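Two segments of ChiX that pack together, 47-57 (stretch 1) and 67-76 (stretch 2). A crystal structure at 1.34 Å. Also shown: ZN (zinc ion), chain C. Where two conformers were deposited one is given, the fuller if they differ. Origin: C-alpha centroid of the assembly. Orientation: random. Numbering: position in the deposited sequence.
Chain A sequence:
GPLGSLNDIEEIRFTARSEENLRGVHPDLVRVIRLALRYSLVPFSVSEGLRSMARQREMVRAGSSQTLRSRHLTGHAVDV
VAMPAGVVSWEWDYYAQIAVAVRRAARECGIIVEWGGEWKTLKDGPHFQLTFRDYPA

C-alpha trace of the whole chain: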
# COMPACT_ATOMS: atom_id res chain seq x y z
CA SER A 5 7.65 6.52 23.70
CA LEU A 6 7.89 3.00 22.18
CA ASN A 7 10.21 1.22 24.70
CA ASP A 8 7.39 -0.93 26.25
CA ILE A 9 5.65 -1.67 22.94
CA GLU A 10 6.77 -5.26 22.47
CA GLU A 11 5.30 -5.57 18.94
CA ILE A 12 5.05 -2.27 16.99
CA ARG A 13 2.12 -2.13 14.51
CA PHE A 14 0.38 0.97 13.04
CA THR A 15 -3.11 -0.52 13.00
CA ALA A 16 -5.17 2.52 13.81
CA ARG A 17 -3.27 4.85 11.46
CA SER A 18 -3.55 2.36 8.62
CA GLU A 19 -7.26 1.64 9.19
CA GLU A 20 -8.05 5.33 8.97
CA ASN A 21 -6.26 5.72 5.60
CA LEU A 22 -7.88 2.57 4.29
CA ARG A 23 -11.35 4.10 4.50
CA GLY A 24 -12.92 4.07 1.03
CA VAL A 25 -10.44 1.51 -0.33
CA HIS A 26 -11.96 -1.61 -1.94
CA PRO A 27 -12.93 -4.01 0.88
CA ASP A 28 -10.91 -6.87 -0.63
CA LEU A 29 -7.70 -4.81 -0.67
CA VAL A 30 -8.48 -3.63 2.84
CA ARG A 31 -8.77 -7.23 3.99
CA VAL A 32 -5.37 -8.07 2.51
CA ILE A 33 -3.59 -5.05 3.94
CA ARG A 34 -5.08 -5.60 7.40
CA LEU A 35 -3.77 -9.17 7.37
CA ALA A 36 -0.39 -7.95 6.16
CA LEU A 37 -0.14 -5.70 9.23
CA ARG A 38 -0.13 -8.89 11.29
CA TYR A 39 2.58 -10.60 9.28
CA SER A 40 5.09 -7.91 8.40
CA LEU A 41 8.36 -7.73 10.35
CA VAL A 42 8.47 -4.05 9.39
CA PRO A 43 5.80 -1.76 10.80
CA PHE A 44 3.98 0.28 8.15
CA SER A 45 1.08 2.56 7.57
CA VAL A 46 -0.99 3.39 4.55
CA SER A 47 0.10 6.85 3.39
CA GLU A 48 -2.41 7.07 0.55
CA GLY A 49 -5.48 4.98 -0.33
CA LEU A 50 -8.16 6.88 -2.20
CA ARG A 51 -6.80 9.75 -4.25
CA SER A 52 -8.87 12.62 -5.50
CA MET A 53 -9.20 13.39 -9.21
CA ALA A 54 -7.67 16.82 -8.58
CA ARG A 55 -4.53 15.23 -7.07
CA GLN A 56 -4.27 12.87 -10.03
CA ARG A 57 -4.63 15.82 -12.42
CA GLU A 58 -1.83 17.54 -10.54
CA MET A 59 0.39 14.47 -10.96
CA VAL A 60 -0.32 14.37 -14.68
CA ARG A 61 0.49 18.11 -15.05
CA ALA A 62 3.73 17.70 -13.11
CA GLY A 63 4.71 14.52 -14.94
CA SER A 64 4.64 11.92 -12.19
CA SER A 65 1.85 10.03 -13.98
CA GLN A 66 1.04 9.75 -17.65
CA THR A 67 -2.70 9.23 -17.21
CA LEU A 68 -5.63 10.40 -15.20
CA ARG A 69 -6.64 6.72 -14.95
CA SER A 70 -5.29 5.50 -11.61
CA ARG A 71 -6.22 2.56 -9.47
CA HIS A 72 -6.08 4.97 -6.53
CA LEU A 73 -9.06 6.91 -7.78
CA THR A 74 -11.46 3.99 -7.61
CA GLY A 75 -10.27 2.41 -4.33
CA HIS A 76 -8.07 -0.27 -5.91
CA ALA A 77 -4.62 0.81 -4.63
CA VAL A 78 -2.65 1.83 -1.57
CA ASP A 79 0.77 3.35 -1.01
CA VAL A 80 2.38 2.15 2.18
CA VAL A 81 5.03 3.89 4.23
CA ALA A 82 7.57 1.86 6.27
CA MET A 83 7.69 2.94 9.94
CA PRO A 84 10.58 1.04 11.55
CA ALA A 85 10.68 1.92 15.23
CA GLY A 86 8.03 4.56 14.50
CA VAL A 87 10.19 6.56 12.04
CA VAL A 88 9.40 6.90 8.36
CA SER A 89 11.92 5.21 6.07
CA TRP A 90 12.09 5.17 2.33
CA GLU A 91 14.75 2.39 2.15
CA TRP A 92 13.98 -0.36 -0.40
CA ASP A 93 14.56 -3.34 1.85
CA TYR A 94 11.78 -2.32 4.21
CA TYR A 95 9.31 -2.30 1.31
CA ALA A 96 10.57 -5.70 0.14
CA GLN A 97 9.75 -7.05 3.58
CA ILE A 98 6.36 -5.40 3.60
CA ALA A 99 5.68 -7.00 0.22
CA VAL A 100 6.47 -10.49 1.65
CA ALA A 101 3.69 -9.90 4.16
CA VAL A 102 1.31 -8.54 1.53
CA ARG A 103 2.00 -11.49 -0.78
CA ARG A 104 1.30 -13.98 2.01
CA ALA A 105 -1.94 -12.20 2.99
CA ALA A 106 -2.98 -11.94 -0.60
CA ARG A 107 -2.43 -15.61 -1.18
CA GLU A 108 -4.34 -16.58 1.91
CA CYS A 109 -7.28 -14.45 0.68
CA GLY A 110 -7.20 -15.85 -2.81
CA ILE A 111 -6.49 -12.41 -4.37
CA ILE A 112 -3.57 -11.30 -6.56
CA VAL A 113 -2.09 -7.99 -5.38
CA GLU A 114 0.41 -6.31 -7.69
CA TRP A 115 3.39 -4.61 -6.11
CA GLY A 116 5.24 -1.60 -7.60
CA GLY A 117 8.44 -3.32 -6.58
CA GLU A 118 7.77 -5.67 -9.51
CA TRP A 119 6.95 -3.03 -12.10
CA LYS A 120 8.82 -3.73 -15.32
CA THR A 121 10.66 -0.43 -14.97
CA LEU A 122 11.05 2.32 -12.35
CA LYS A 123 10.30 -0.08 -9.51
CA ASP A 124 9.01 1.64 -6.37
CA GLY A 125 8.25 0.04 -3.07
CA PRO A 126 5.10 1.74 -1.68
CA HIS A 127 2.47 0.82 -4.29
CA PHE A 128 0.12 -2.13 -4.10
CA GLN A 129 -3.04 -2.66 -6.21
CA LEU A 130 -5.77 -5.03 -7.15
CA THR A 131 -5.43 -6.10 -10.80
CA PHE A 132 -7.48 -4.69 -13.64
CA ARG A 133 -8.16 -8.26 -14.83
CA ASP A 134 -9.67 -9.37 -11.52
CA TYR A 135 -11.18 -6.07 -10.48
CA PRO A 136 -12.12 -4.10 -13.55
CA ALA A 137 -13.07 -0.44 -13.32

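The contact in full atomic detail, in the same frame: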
# COMPACT_ATOMS: atom_id res chain seq x y z
N SER A 47 -0.06 5.41 3.57
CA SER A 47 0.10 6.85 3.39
C SER A 47 -0.93 7.46 2.45
O SER A 47 -1.29 8.62 2.59
CB SER A 47 1.51 7.22 2.94
OG SER A 47 1.76 6.78 1.64
N GLU A 48 -1.40 6.65 1.49
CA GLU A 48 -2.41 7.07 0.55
C GLU A 48 -3.24 5.86 0.07
O GLU A 48 -2.69 4.86 -0.33
CB GLU A 48 -1.78 7.81 -0.63
CG GLU A 48 -2.81 8.42 -1.57
CD GLU A 48 -2.21 9.27 -2.68
OE1 GLU A 48 -1.04 9.11 -3.10
OE2 GLU A 48 -2.97 10.09 -3.22
N GLY A 49 -4.54 5.97 0.23
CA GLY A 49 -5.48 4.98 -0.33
C GLY A 49 -6.21 5.64 -1.48
O GLY A 49 -5.65 5.75 -2.58
N LEU A 50 -7.41 6.12 -1.21
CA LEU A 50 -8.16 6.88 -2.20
C LEU A 50 -7.44 8.21 -2.49
O LEU A 50 -6.87 8.86 -1.61
CB LEU A 50 -9.61 7.02 -1.72
CG LEU A 50 -10.69 7.62 -2.61
CD1 LEU A 50 -10.98 6.82 -3.88
CD2 LEU A 50 -11.96 7.81 -1.78
N ARG A 51 -7.39 8.52 -3.77
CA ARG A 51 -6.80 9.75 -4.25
C ARG A 51 -7.89 10.51 -4.98
O ARG A 51 -8.70 9.92 -5.67
CB ARG A 51 -5.65 9.41 -5.19
CG ARG A 51 -4.89 10.60 -5.78
CD ARG A 51 -3.84 10.12 -6.75
NE ARG A 51 -2.74 9.45 -6.05
CZ ARG A 51 -1.87 8.62 -6.63
NH1 ARG A 51 -1.96 8.30 -7.91
NH2 ARG A 51 -0.91 8.08 -5.91
N SER A 52 -7.90 11.82 -4.79
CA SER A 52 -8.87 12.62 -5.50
C SER A 52 -8.46 12.80 -6.97
O SER A 52 -7.30 12.75 -7.34
CB SER A 52 -9.00 13.98 -4.84
OG SER A 52 -7.84 14.76 -5.05
N MET A 53 -9.46 13.09 -7.81
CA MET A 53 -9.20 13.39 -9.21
C MET A 53 -8.31 14.61 -9.33
O MET A 53 -7.41 14.65 -10.17
CB MET A 53 -10.46 13.51 -10.08
CG MET A 53 -10.14 13.65 -11.55
SD MET A 53 -11.64 13.77 -12.53
CE MET A 53 -12.06 12.05 -12.77
N ALA A 54 -8.51 15.61 -8.47
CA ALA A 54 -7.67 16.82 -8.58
C ALA A 54 -6.18 16.52 -8.33
O ALA A 54 -5.29 17.09 -8.96
CB ALA A 54 -8.13 17.87 -7.58
N ARG A 55 -5.91 15.63 -7.38
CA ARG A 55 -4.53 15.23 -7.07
C ARG A 55 -3.93 14.47 -8.24
O ARG A 55 -2.81 14.70 -8.64
CB ARG A 55 -4.48 14.41 -5.78
CG ARG A 55 -3.12 13.78 -5.50
CD ARG A 55 -1.99 14.77 -5.40
NE ARG A 55 -0.83 14.15 -4.77
CZ ARG A 55 0.08 14.85 -4.10
NH1 ARG A 55 1.12 14.27 -3.51
NH2 ARG A 55 -0.09 16.15 -4.01
N GLN A 56 -4.72 13.59 -8.83
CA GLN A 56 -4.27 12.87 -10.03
C GLN A 56 -3.98 13.86 -11.17
O GLN A 56 -2.97 13.69 -11.87
CB GLN A 56 -5.24 11.81 -10.45
CG GLN A 56 -4.68 10.89 -11.50
CD GLN A 56 -3.63 9.95 -10.96
OE1 GLN A 56 -3.61 9.67 -9.76
NE2 GLN A 56 -2.78 9.42 -11.84
N ARG A 57 -4.87 14.83 -11.37
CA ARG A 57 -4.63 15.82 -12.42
C ARG A 57 -3.33 16.59 -12.17
O ARG A 57 -2.60 16.87 -13.11
CB ARG A 57 -5.82 16.77 -12.43
CG ARG A 57 -5.70 17.93 -13.38
CD ARG A 57 -6.95 18.74 -13.45
NE ARG A 57 -8.14 17.93 -13.82
CZ ARG A 57 -9.16 17.59 -13.04
NH1 ARG A 57 -9.27 18.05 -11.80
NH2 ARG A 57 -10.11 16.79 -13.51
N THR A 67 -1.27 9.33 -16.98
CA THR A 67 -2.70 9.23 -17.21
C THR A 67 -3.48 9.63 -16.00
O THR A 67 -3.01 9.49 -14.88
CB THR A 67 -3.10 7.77 -17.57
OG1 THR A 67 -4.52 7.60 -17.58
CG2 THR A 67 -2.52 6.74 -16.61
N LEU A 68 -4.70 10.10 -16.24
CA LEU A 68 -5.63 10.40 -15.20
C LEU A 68 -6.27 9.13 -14.66
O LEU A 68 -6.86 9.17 -13.61
CB LEU A 68 -6.68 11.39 -15.71
CG LEU A 68 -7.55 12.15 -14.72
CD1 LEU A 68 -6.73 13.05 -13.84
CD2 LEU A 68 -8.55 12.98 -15.48
N ARG A 69 -6.17 8.02 -15.40
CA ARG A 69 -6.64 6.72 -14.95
C ARG A 69 -5.65 6.20 -13.91
O ARG A 69 -4.46 6.01 -14.19
CB ARG A 69 -6.76 5.76 -16.14
CG ARG A 69 -7.35 4.39 -15.82
CD ARG A 69 -7.56 3.63 -17.15
NE ARG A 69 -7.02 2.27 -17.27
CZ ARG A 69 -7.72 1.14 -17.40
NH1 ARG A 69 -9.05 1.11 -17.36
NH2 ARG A 69 -7.06 -0.02 -17.56
N SER A 70 -6.11 6.06 -12.70
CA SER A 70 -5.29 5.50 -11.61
C SER A 70 -6.13 4.57 -10.79
O SER A 70 -7.28 4.90 -10.45
CB SER A 70 -4.76 6.60 -10.70
OG SER A 70 -4.26 6.09 -9.47
N ARG A 71 -5.55 3.47 -10.38
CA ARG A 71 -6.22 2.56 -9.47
C ARG A 71 -6.51 3.23 -8.13
O ARG A 71 -7.39 2.83 -7.41
CB ARG A 71 -5.41 1.30 -9.29
CG ARG A 71 -5.20 0.47 -10.55
CD ARG A 71 -5.99 -0.83 -10.52
NE ARG A 71 -7.40 -0.60 -10.73
CZ ARG A 71 -8.29 -1.56 -10.78
NH1 ARG A 71 -7.94 -2.82 -10.53
NH2 ARG A 71 -9.54 -1.29 -11.12
N HIS A 72 -5.77 4.29 -7.77
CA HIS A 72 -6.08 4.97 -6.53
C HIS A 72 -7.39 5.71 -6.52
O HIS A 72 -7.95 5.94 -5.46
CB HIS A 72 -5.00 5.97 -6.15
CG HIS A 72 -3.72 5.38 -5.63
ND1 HIS A 72 -3.53 5.09 -4.30
CD2 HIS A 72 -2.55 5.07 -6.25
CE1 HIS A 72 -2.32 4.60 -4.11
NE2 HIS A 72 -1.70 4.59 -5.27
N LEU A 73 -7.85 6.14 -7.71
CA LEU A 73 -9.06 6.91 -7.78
C LEU A 73 -10.31 6.14 -7.43
O LEU A 73 -11.27 6.72 -6.95
CB LEU A 73 -9.25 7.47 -9.19
CG LEU A 73 -8.28 8.58 -9.61
CD1 LEU A 73 -8.50 8.97 -11.05
CD2 LEU A 73 -8.46 9.78 -8.74
N THR A 74 -10.29 4.84 -7.70
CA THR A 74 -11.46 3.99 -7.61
C THR A 74 -11.43 3.11 -6.35
O THR A 74 -12.34 2.35 -6.13
CB THR A 74 -11.53 3.12 -8.87
OG1 THR A 74 -10.26 2.47 -9.03
CG2 THR A 74 -11.87 3.92 -10.11
N GLY A 75 -10.40 3.23 -5.51
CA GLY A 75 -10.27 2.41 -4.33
C GLY A 75 -9.45 1.16 -4.48
O GLY A 75 -9.43 0.33 -3.59
N HIS A 76 -8.75 0.99 -5.61
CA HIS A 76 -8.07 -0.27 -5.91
C HIS A 76 -6.56 -0.26 -5.59
O HIS A 76 -5.87 -1.24 -5.98
CB HIS A 76 -8.31 -0.71 -7.35
CG HIS A 76 -9.75 -0.99 -7.67
ND1 HIS A 76 -10.63 -0.01 -8.03
CD2 HIS A 76 -10.43 -2.16 -7.72
CE1 HIS A 76 -11.80 -0.56 -8.29
NE2 HIS A 76 -11.72 -1.85 -8.09
ZN ZN C . 0.36 4.21 -5.61
O HOH W 1 -11.24 9.56 -6.36

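The contact is built around a metal-bound histidine, and the first rule is to fix the ligand from behind. Glu 48 does not bond across; its carboxylate holds Arg 51 in place, with NE of Arg 51 2.9 Å from OE2 of Glu 48 in a salt bridge and NH2 of Arg 51 3.0 Å from OE1 of Glu 48. Gly 49 contributes backbone: ND1 of His 72 donates to O of Gly 49 at 2.8 Å, while the ring's other nitrogen, NE2 of His 72, binds ZN at 2.1 Å.

Leu 50 sets its CA 3.4 Å from O of His 72, a CA-H...O contact, beside the stronger bond from N of Arg 51 to the same O of His 72 at 3.1 Å. The Arg 51 guanidinium then lies flat on the His 72 ring, centres 4.1 Å apart. A water bridges O of Arg 51 (2.7 Å) and O of Leu 73 (2.9 Å).

Ser 52 caps the helix, its OG accepting from N of Arg 55 at 3.1 Å. On that helix, CG of Met 53 meets CD1 of Leu 68 at 4.2 Å. Gln 56 spends both amide ends: OE1 of Gln 56 accepts from NH1 of Arg 51 (2.8 Å), while NE2 of Gln 56 donates to O of Thr 67 (3.0 Å).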